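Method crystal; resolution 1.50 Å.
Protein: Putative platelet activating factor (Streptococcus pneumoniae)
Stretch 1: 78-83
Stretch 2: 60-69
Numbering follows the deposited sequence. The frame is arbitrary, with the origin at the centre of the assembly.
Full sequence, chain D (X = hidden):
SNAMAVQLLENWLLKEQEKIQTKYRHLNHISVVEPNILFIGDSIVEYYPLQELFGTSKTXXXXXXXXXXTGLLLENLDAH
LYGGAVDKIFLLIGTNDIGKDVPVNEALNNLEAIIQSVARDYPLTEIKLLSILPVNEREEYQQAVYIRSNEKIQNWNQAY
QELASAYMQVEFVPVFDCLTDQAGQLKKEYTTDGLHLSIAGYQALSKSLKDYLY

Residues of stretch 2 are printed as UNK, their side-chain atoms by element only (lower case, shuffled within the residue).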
ATOM      1  N   ASP D  78      21.830  -9.448   4.555  1.00 11.07           N
ATOM      2  CA  ASP D  78      21.309  -8.094   4.730  1.00 12.28           C
ATOM      3  C   ASP D  78      20.707  -7.509   3.464  1.00 12.64           C
ATOM      4  O   ASP D  78      19.841  -6.628   3.532  1.00 13.32           O
ATOM      5  CB  ASP D  78      22.442  -7.151   5.189  1.00 12.62           C
ATOM      6  CG  ASP D  78      23.526  -6.959   4.135  1.00 14.89           C
ATOM      7  OD1 ASP D  78      24.213  -7.925   3.768  1.00 15.53           O
ATOM      8  OD2 ASP D  78      23.726  -5.803   3.704  1.00 19.95           O
ATOM      9  N   ALA D  79      21.198  -7.945   2.311  1.00 11.38           N
ATOM     10  CA  ALA D  79      20.661  -7.410   1.055  1.00  9.91           C
ATOM     11  C   ALA D  79      19.202  -7.858   0.823  1.00 11.19           C
ATOM     12  O   ALA D  79      18.502  -7.298  -0.037  1.00  9.98           O
ATOM     13  CB  ALA D  79      21.553  -7.824  -0.130  1.00  9.75           C
ATOM     14  N   HIS D  80      18.774  -8.874   1.573  1.00 10.56           N
ATOM     15  CA  HIS D  80      17.520  -9.565   1.233  1.00 10.04           C
ATOM     16  C   HIS D  80      16.415  -9.261   2.191  1.00 10.75           C
ATOM     17  O   HIS D  80      15.310  -9.774   2.017  1.00 11.46           O
ATOM     18  CB  HIS D  80      17.766 -11.069   1.155  1.00 11.00           C
ATOM     19  CG  HIS D  80      18.802 -11.416   0.139  1.00 10.10           C
ATOM     20  ND1 HIS D  80      18.490 -11.746  -1.164  1.00 10.54           N
ATOM     21  CD2 HIS D  80      20.152 -11.430   0.220  1.00 10.28           C
ATOM     22  CE1 HIS D  80      19.605 -11.974  -1.836  1.00 12.75           C
ATOM     23  NE2 HIS D  80      20.631 -11.753  -1.032  1.00 11.88           N
ATOM     24  N   LEU D  81      16.691  -8.407   3.190  1.00 10.41           N
ATOM     25  CA  LEU D  81      15.722  -8.160   4.274  1.00 11.60           C
ATOM     26  C   LEU D  81      15.481  -6.671   4.490  1.00 10.77           C
ATOM     27  O   LEU D  81      16.440  -5.907   4.718  1.00 11.49           O
ATOM     28  CB  LEU D  81      16.227  -8.772   5.578  1.00 11.85           C
ATOM     29  CG  LEU D  81      16.441 -10.298   5.610  1.00 13.85           C
ATOM     30  CD1 LEU D  81      17.183 -10.723   6.885  1.00 15.20           C
ATOM     31  CD2 LEU D  81      15.115 -11.017   5.520  1.00 16.19           C
ATOM     32  N   TYR D  82      14.206  -6.265   4.423  1.00 10.35           N
ATOM     33  CA  TYR D  82      13.799  -4.937   4.878  1.00 10.31           C
ATOM     34  C   TYR D  82      12.319  -4.955   5.185  1.00 10.75           C
ATOM     35  O   TYR D  82      11.617  -5.931   4.840  1.00 11.65           O
ATOM     36  CB  TYR D  82      14.118  -3.852   3.861  1.00 10.67           C
ATOM     37  CG  TYR D  82      13.155  -3.718   2.699  1.00  9.59           C
ATOM     38  CD1 TYR D  82      12.187  -2.709   2.675  1.00 10.35           C
ATOM     39  CD2 TYR D  82      13.238  -4.580   1.593  1.00 10.68           C
ATOM     40  CE1 TYR D  82      11.332  -2.530   1.599  1.00  9.77           C
ATOM     41  CE2 TYR D  82      12.358  -4.430   0.510  1.00  9.34           C
ATOM     42  CZ  TYR D  82      11.389  -3.410   0.520  1.00  9.59           C
ATOM     43  OH  TYR D  82      10.534  -3.210  -0.555  1.00 10.90           O
ATOM     44  N   GLY D  83      11.869  -3.893   5.844  1.00 11.32           N
ATOM     45  CA  GLY D  83      10.462  -3.680   6.106  1.00 11.47           C
ATOM     46  C   GLY D  83      10.130  -3.623   7.571  1.00 10.77           C
ATOM     47  O   GLY D  83      10.815  -4.224   8.408  1.00 11.57           O
ATOM     48  N   UNK D  60       4.227  -8.713  -2.206  1.00 10.65           N
ATOM     49  CA  UNK D  60       5.285  -9.713  -2.190  1.00  9.94           C
ATOM     50  C   UNK D  60       6.439  -9.087  -2.952  1.00  9.81           C
ATOM     51  O   UNK D  60       6.290  -8.631  -4.075  1.00 10.64           O
ATOM     52  c   UNK D  60       3.509 -11.475  -2.365  1.00 11.20           C
ATOM     53  c   UNK D  60       2.893 -12.762  -3.016  1.00 12.92           C
ATOM     54  c   UNK D  60       5.988 -12.066  -2.861  1.00 11.12           C
ATOM     55  c   UNK D  60       4.852 -10.998  -2.949  1.00  9.60           C
ATOM     56  N   UNK D  61       7.588  -9.051  -2.290  1.00  9.02           N
ATOM     57  CA  UNK D  61       8.768  -8.412  -2.871  1.00  9.46           C
ATOM     58  C   UNK D  61       9.840  -9.441  -3.204  1.00  9.75           C
ATOM     59  O   UNK D  61      10.141 -10.334  -2.403  1.00 10.85           O
ATOM     60  c   UNK D  61      10.656  -6.707  -2.388  1.00 12.41           C
ATOM     61  c   UNK D  61       8.330  -6.145  -1.785  1.00 10.69           C
ATOM     62  c   UNK D  61       9.331  -7.282  -1.918  1.00  9.25           C
ATOM     63  N   UNK D  62      10.440  -9.280  -4.386  1.00  9.59           N
ATOM     64  CA  UNK D  62      11.426 -10.226  -4.885  1.00  9.19           C
ATOM     65  C   UNK D  62      12.800  -9.850  -4.363  1.00 10.23           C
ATOM     66  O   UNK D  62      13.317  -8.754  -4.637  1.00  9.88           O
ATOM     67  o   UNK D  62      13.089 -11.866  -6.592  1.00 11.52           O
ATOM     68  n   UNK D  62      11.332 -12.005  -7.990  1.00 10.52           N
ATOM     69  c   UNK D  62      12.033 -11.412  -7.012  1.00 11.62           C
ATOM     70  c   UNK D  62      11.442 -10.164  -6.407  1.00 10.65           C
ATOM     71  N   UNK D  63      13.412 -10.787  -3.646  1.00  9.54           N
ATOM     72  CA  UNK D  63      14.816 -10.637  -3.289  1.00 11.03           C
ATOM     73  C   UNK D  63      15.575 -11.912  -3.701  1.00 10.45           C
ATOM     74  O   UNK D  63      16.444 -12.392  -2.981  1.00 11.68           O
ATOM     75  n   UNK D  63      13.995  -6.129  -3.405  1.00 10.85           N
ATOM     76  n   UNK D  63      15.472  -6.498  -1.640  1.00 10.02           N
ATOM     77  n   UNK D  63      14.597  -4.375  -2.006  1.00 10.86           N
ATOM     78  c   UNK D  63      15.652  -7.917  -1.975  1.00  9.87           C
ATOM     79  c   UNK D  63      14.972 -10.331  -1.776  1.00 11.46           C
ATOM     80  c   UNK D  63      14.694  -5.676  -2.354  1.00  9.85           C
ATOM     81  c   UNK D  63      14.615  -8.863  -1.395  1.00 11.21           C
ATOM     82  N   UNK D  64      15.289 -12.397  -4.907  1.00 10.86           N
ATOM     83  CA  UNK D  64      16.040 -13.547  -5.439  1.00 10.02           C
ATOM     84  C   UNK D  64      17.231 -13.106  -6.280  1.00 10.39           C
ATOM     85  O   UNK D  64      17.258 -11.989  -6.826  1.00 10.46           O
ATOM     86  N   UNK D  65      18.219 -13.991  -6.393  1.00 10.01           N
ATOM     87  CA  UNK D  65      19.405 -13.726  -7.209  1.00 10.54           C
ATOM     88  C   UNK D  65      19.835 -14.992  -7.935  1.00 10.81           C
ATOM     89  O   UNK D  65      20.046 -16.051  -7.310  1.00 11.19           O
ATOM     90  c   UNK D  65      21.317 -11.162  -4.947  1.00 11.83           C
ATOM     91  c   UNK D  65      21.835 -12.976  -7.267  1.00 10.06           C
ATOM     92  c   UNK D  65      20.596 -13.198  -6.370  1.00  9.83           C
ATOM     93  c   UNK D  65      20.193 -11.932  -5.621  1.00 11.19           C
ATOM     94  N   UNK D  66      19.988 -14.881  -9.252  1.00 10.84           N
ATOM     95  CA  UNK D  66      20.419 -16.016 -10.063  1.00 12.26           C
ATOM     96  C   UNK D  66      21.707 -16.624  -9.531  1.00 12.04           C
ATOM     97  O   UNK D  66      22.589 -15.930  -9.023  1.00 10.72           O
ATOM     98  n   UNK D  66      21.608 -11.791 -14.738  1.00 21.17           N
ATOM     99  c   UNK D  66      20.635 -15.573 -11.505  1.00 13.23           C
ATOM    100  c   UNK D  66      21.862 -14.613 -11.640  1.00 15.47           C
ATOM    101  n   UNK D  66      19.728 -10.963 -13.695  1.00 19.58           N
ATOM    102  c   UNK D  66      21.856 -13.794 -12.870  1.00 22.16           C
ATOM    103  c   UNK D  66      20.708 -11.843 -13.755  1.00 21.64           C
ATOM    104  n   UNK D  66      20.815 -12.782 -12.832  1.00 20.81           N
ATOM    105  N   UNK D  67      21.775 -17.946  -9.620  1.00 12.30           N
ATOM    106  CA  UNK D  67      22.964 -18.681  -9.256  1.00 13.07           C
ATOM    107  C   UNK D  67      23.242 -18.763  -7.760  1.00 13.21           C
ATOM    108  O   UNK D  67      24.312 -19.255  -7.359  1.00 14.48           O
ATOM    109  N   UNK D  68      22.300 -18.322  -6.916  1.00 13.01           N
ATOM    110  CA  UNK D  68      22.619 -18.209  -5.480  1.00 11.67           C
ATOM    111  C   UNK D  68      22.694 -19.589  -4.843  1.00 12.06           C
ATOM    112  O   UNK D  68      22.037 -20.525  -5.285  1.00 12.36           O
ATOM    113  c   UNK D  68      22.677 -13.860  -2.630  1.00  9.84           C
ATOM    114  c   UNK D  68      21.998 -16.202  -3.995  1.00 11.12           C
ATOM    115  c   UNK D  68      23.097 -15.434  -4.421  1.00 12.38           C
ATOM    116  c   UNK D  68      21.611 -14.597  -2.205  1.00 11.79           C
ATOM    117  c   UNK D  68      21.536 -17.432  -4.757  1.00 12.29           C
ATOM    118  c   UNK D  68      21.268 -15.755  -2.875  1.00 12.04           C
ATOM    119  o   UNK D  68      23.010 -12.724  -1.959  1.00 11.56           O
ATOM    120  c   UNK D  68      23.456 -14.252  -3.721  1.00 11.75           C
ATOM    121  N   UNK D  69      23.516 -19.666  -3.819  1.00 13.03           N
ATOM    122  CA  UNK D  69      23.700 -20.860  -3.008  1.00 13.19           C
ATOM    123  C   UNK D  69      23.536 -20.424  -1.574  1.00 12.51           C
ATOM    124  O   UNK D  69      23.648 -19.246  -1.265  1.00 12.23           O
ATOM    125  n   UNK D  69      27.399 -23.102  -3.853  1.00 19.15           N
ATOM    126  c   UNK D  69      25.103 -21.422  -3.167  1.00 14.19           C
ATOM    127  c   UNK D  69      26.899 -22.228  -4.705  1.00 19.18           C
ATOM    128  c   UNK D  69      25.423 -21.901  -4.559  1.00 16.13           C
ATOM    129  o   UNK D  69      27.578 -21.688  -5.567  1.00 22.63           O
TER

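Position 60 carries four side-chain carbons, forked at the first, with one arm two carbons long, and none of them reaches 78-83; that is the beta-branched pattern of isoleucine. Ile60 belongs to the strand.

Position 61 has three carbons, one carrying the other two. Its CA-to-CB bond points toward the other stretch; one methyl carbon lies 3.9 Å from Tyr82 OH, and the other sits near the plane of the Tyr82 ring, at its edge, 4.1 Å from Tyr82 CE2. The three-carbon fork defines valine, and these two atoms are Val61 CG2 and Val61 CG1 respectively.

Position 62 shows two carbons, the second bearing one oxygen and one nitrogen, with no contact to 78-83. This is an amide on a short arm, asparagine. Asn62 OD1 turns back to its own chain and accepts a hydrogen bond from the backbone N of position 64 at 2.8 Å.

Position 63 has three carbons, then a nitrogen, then a carbon carrying two more nitrogens. One terminal nitrogen comes within 3.4 Å of Tyr82 CE2, which lies over one face of this planar end group, and the third carbon is 3.5 Å from Ala79 O, at the edge of the same plane. The group is a guanidinium, hence arginine. Arg63 CA is 5.4 Å from His80 CA, the nearest such pair across the stretches. Arg63 NH1 donates to Asn62 O at 3.0 Å, which helps fix the group in place.

Position 64 has no side-chain atoms and is therefore glycine. An ideal CB on Gly64 would be crowded by Asn62 OD1, at 3.3 Å.

Position 65 repeats the four-carbon fork with one two-carbon arm, whose outermost carbon reaches 3.6 Å from His80 CE1, oblique to the imidazole; this is again isoleucine.

Position 66 extends beyond reach of 78-83 and has the three-carbon, nitrogen and two-nitrogen pattern of arginine. Position 67 lacks side-chain atoms, so it is glycine; the positive phi of Gly67 (73°) by itself favours that residue. Arg66 and Gly67 are the central residues of a type II turn that starts at Ile65 and is closed by a hydrogen bond from the backbone N of position 68 to Ile65 O, at 3.2 Å.

Position 68 has one carbon leading to a six-carbon ring that bears an oxygen, 2.7 Å from His80 NE2: tyrosine. Tyr68 OH and His80 NE2 form a hydrogen bond whose donor is not assigned, and the two rings sit obliquely, with centroids 5.1 Å apart and planes at 49°.

Position 69 makes no contact here and ends in a third carbon bearing oxygen and nitrogen, so it is glutamine. Gln69 takes the N-cap position before a helix.

The contact is centred on His80. His80 ND1 donates to Arg63 O at 2.8 Å (147° at the hydrogen), and its NE2 pairs with Tyr68 OH, so both ring nitrogens are engaged near the ring plane. This ties the backbone of Arg63 to Tyr68, the last residue of the turn, while Tyr82 packs against Arg63 and Val61. In all, 361 Å² is buried, summed over both sides.

Stretch 2 60-69: IVNRGIRGYQ
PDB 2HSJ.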